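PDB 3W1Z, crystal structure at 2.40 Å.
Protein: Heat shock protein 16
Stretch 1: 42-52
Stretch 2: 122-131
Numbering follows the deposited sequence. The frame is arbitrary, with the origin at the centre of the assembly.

Stretch 1 42-52: HEGKDTVSVDV
Stretch 2 122-131: GLLTVTLPKV

Strands 47-52 and 123-129 pair antiparallel, their axes 163° apart in direction and 4.7 Å apart at closest approach; both backbones hold extended torsions (Val50 -120/122, Val126 -99/138). Register is fixed by Val48-Leu128, Val50-Val126 and Val52-Leu124, hydrogen-bonded pairs with CA-CA distances of 5.1 to 5.2 Å. In each pair both N-to-O bonds, Val48 N to Leu128 O and Leu128 N to Val48 O for example, measure 2.9 Å.

Lys130 covers the most surface. Its CB points toward stretch 1, and an m, t, m, t side chain carries NZ to the turn after Glu43. There NZ lies 2.8 Å from Glu43 OE2, a salt bridge, and donates to Gly44 O at a very short 2.4 Å. Lys130 N extends the ladder past the strand, reaching Asp46 O at 2.8 Å (148°).

Val52 (t) ranks next. Its CB lies 4.3 Å from Leu124 CB (Leu124 t, p), while Leu123 CD1 comes within 3.2 Å of Val52 O. Val48 (p) shares that sheet face, packing CG1 3.6 Å from Leu128 CB (Leu128 m, p).

The other face carries Thr47, Ser49 and Asp51 beside Pro129, Thr127 and Thr125. With both residues in m, Thr125 OG1 donates to Asp51 OD1 at 2.6 Å, bridging a non-hydrogen-bonded backbone pair (CA-CA 4.6 Å).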

# COMPACT_ATOMS: atom_id res chain seq x y z
N HIS B 42 3.33 -28.94 -10.06
CA HIS B 42 3.20 -29.90 -8.97
C HIS B 42 4.57 -30.43 -8.58
O HIS B 42 5.42 -30.67 -9.43
CB HIS B 42 2.29 -31.05 -9.37
CG HIS B 42 0.86 -30.65 -9.60
ND1 HIS B 42 0.47 -29.94 -10.71
CD2 HIS B 42 -0.25 -30.85 -8.85
CE1 HIS B 42 -0.84 -29.72 -10.64
NE2 HIS B 42 -1.29 -30.26 -9.53
N GLU B 43 4.78 -30.62 -7.28
CA GLU B 43 6.03 -31.17 -6.80
C GLU B 43 5.82 -32.30 -5.81
O GLU B 43 5.27 -32.10 -4.72
CB GLU B 43 6.90 -30.08 -6.16
CG GLU B 43 8.31 -30.55 -5.83
CD GLU B 43 9.04 -29.61 -4.89
OE1 GLU B 43 8.45 -28.60 -4.47
OE2 GLU B 43 10.22 -29.89 -4.58
N GLY B 44 6.26 -33.50 -6.19
CA GLY B 44 6.38 -34.59 -5.25
C GLY B 44 7.78 -34.50 -4.68
O GLY B 44 8.58 -33.70 -5.16
N LYS B 45 8.10 -35.33 -3.69
CA LYS B 45 9.44 -35.31 -3.11
C LYS B 45 10.45 -35.90 -4.09
O LYS B 45 11.66 -35.85 -3.87
CB LYS B 45 9.46 -36.06 -1.78
CG LYS B 45 10.70 -35.79 -0.93
CD LYS B 45 10.59 -36.41 0.46
CE LYS B 45 10.08 -35.41 1.49
NZ LYS B 45 8.66 -35.01 1.26
N ASP B 46 9.94 -36.44 -5.20
CA ASP B 46 10.77 -37.09 -6.20
C ASP B 46 10.91 -36.29 -7.50
O ASP B 46 12.01 -35.93 -7.89
CB ASP B 46 10.25 -38.51 -6.46
CG ASP B 46 10.33 -39.38 -5.23
OD1 ASP B 46 11.34 -40.09 -5.06
OD2 ASP B 46 9.38 -39.35 -4.42
N THR B 47 9.80 -36.05 -8.19
CA THR B 47 9.84 -35.25 -9.42
C THR B 47 9.09 -33.93 -9.30
O THR B 47 8.49 -33.64 -8.27
CB THR B 47 9.24 -36.03 -10.61
OG1 THR B 47 7.91 -36.45 -10.29
CG2 THR B 47 10.08 -37.24 -10.95
N VAL B 48 9.14 -33.14 -10.37
CA VAL B 48 8.31 -31.94 -10.48
C VAL B 48 7.70 -31.86 -11.88
O VAL B 48 8.42 -31.92 -12.89
CB VAL B 48 9.07 -30.64 -10.13
CG1 VAL B 48 10.42 -30.59 -10.84
CG2 VAL B 48 8.23 -29.42 -10.48
N SER B 49 6.38 -31.75 -11.94
CA SER B 49 5.66 -31.74 -13.21
C SER B 49 5.05 -30.37 -13.50
O SER B 49 4.48 -29.73 -12.62
CB SER B 49 4.57 -32.81 -13.21
OG SER B 49 3.66 -32.61 -12.14
N VAL B 50 5.17 -29.94 -14.75
CA VAL B 50 4.58 -28.69 -15.20
C VAL B 50 3.58 -28.95 -16.32
O VAL B 50 3.93 -29.51 -17.36
CB VAL B 50 5.65 -27.70 -15.70
CG1 VAL B 50 5.00 -26.42 -16.19
CG2 VAL B 50 6.66 -27.41 -14.60
N ASP B 51 2.34 -28.54 -16.10
CA ASP B 51 1.28 -28.71 -17.09
C ASP B 51 0.91 -27.38 -17.73
O ASP B 51 0.41 -26.48 -17.07
CB ASP B 51 0.05 -29.35 -16.44
CG ASP B 51 0.30 -30.76 -15.97
OD1 ASP B 51 0.78 -31.59 -16.79
OD2 ASP B 51 0.04 -31.05 -14.79
N VAL B 52 1.17 -27.27 -19.03
CA VAL B 52 0.98 -26.04 -19.78
C VAL B 52 -0.14 -26.21 -20.80
O VAL B 52 -0.16 -27.17 -21.56
CB VAL B 52 2.27 -25.64 -20.52
CG1 VAL B 52 2.15 -24.24 -21.10
CG2 VAL B 52 3.47 -25.74 -19.59
N GLY B 122 -3.56 -30.75 -26.45
CA GLY B 122 -3.34 -29.34 -26.15
C GLY B 122 -2.68 -29.10 -24.81
O GLY B 122 -2.48 -27.95 -24.42
N LEU B 123 -2.34 -30.17 -24.10
CA LEU B 123 -1.65 -30.04 -22.83
C LEU B 123 -0.22 -30.57 -22.93
O LEU B 123 0.01 -31.72 -23.33
CB LEU B 123 -2.40 -30.76 -21.71
CG LEU B 123 -1.84 -30.56 -20.30
CD1 LEU B 123 -2.02 -29.12 -19.84
CD2 LEU B 123 -2.47 -31.53 -19.31
N LEU B 124 0.74 -29.72 -22.58
CA LEU B 124 2.14 -30.09 -22.57
C LEU B 124 2.60 -30.34 -21.14
O LEU B 124 2.57 -29.44 -20.30
CB LEU B 124 2.99 -28.98 -23.18
CG LEU B 124 4.50 -29.15 -22.99
CD1 LEU B 124 5.06 -30.14 -23.99
CD2 LEU B 124 5.20 -27.81 -23.08
N THR B 125 3.03 -31.56 -20.86
CA THR B 125 3.52 -31.91 -19.54
C THR B 125 5.03 -32.12 -19.55
O THR B 125 5.55 -33.02 -20.20
CB THR B 125 2.84 -33.18 -19.00
OG1 THR B 125 1.44 -32.95 -18.85
CG2 THR B 125 3.43 -33.56 -17.65
N VAL B 126 5.74 -31.26 -18.82
CA VAL B 126 7.18 -31.40 -18.66
C VAL B 126 7.45 -32.07 -17.32
O VAL B 126 6.81 -31.76 -16.31
CB VAL B 126 7.90 -30.04 -18.71
CG1 VAL B 126 9.41 -30.23 -18.64
CG2 VAL B 126 7.52 -29.29 -19.98
N THR B 127 8.40 -33.01 -17.31
CA THR B 127 8.74 -33.73 -16.09
C THR B 127 10.22 -33.59 -15.75
O THR B 127 11.08 -34.06 -16.50
CB THR B 127 8.37 -35.22 -16.19
OG1 THR B 127 8.51 -35.65 -17.55
CG2 THR B 127 6.94 -35.44 -15.75
N LEU B 128 10.51 -32.95 -14.63
CA LEU B 128 11.89 -32.76 -14.19
C LEU B 128 12.16 -33.57 -12.92
O LEU B 128 11.63 -33.26 -11.86
CB LEU B 128 12.18 -31.28 -13.94
CG LEU B 128 11.86 -30.28 -15.06
CD1 LEU B 128 10.43 -29.77 -14.96
CD2 LEU B 128 12.85 -29.12 -15.05
N PRO B 129 12.97 -34.63 -13.04
CA PRO B 129 13.28 -35.48 -11.89
C PRO B 129 14.21 -34.76 -10.91
O PRO B 129 15.20 -34.19 -11.35
CB PRO B 129 14.01 -36.68 -12.51
CG PRO B 129 14.08 -36.41 -14.00
CD PRO B 129 13.80 -34.96 -14.21
N LYS B 130 13.90 -34.80 -9.62
CA LYS B 130 14.75 -34.16 -8.63
C LYS B 130 15.77 -35.14 -8.06
O LYS B 130 15.44 -36.29 -7.76
CB LYS B 130 13.93 -33.56 -7.49
CG LYS B 130 13.01 -32.42 -7.89
CD LYS B 130 12.23 -31.92 -6.69
CE LYS B 130 11.55 -33.06 -5.97
NZ LYS B 130 10.71 -32.60 -4.83
N VAL B 131 17.00 -34.67 -7.91
CA VAL B 131 18.03 -35.44 -7.22
C VAL B 131 18.41 -34.71 -5.94
O VAL B 131 18.52 -33.48 -5.92
CB VAL B 131 19.26 -35.67 -8.12
CG1 VAL B 131 18.88 -36.50 -9.34
CG2 VAL B 131 19.88 -34.35 -8.55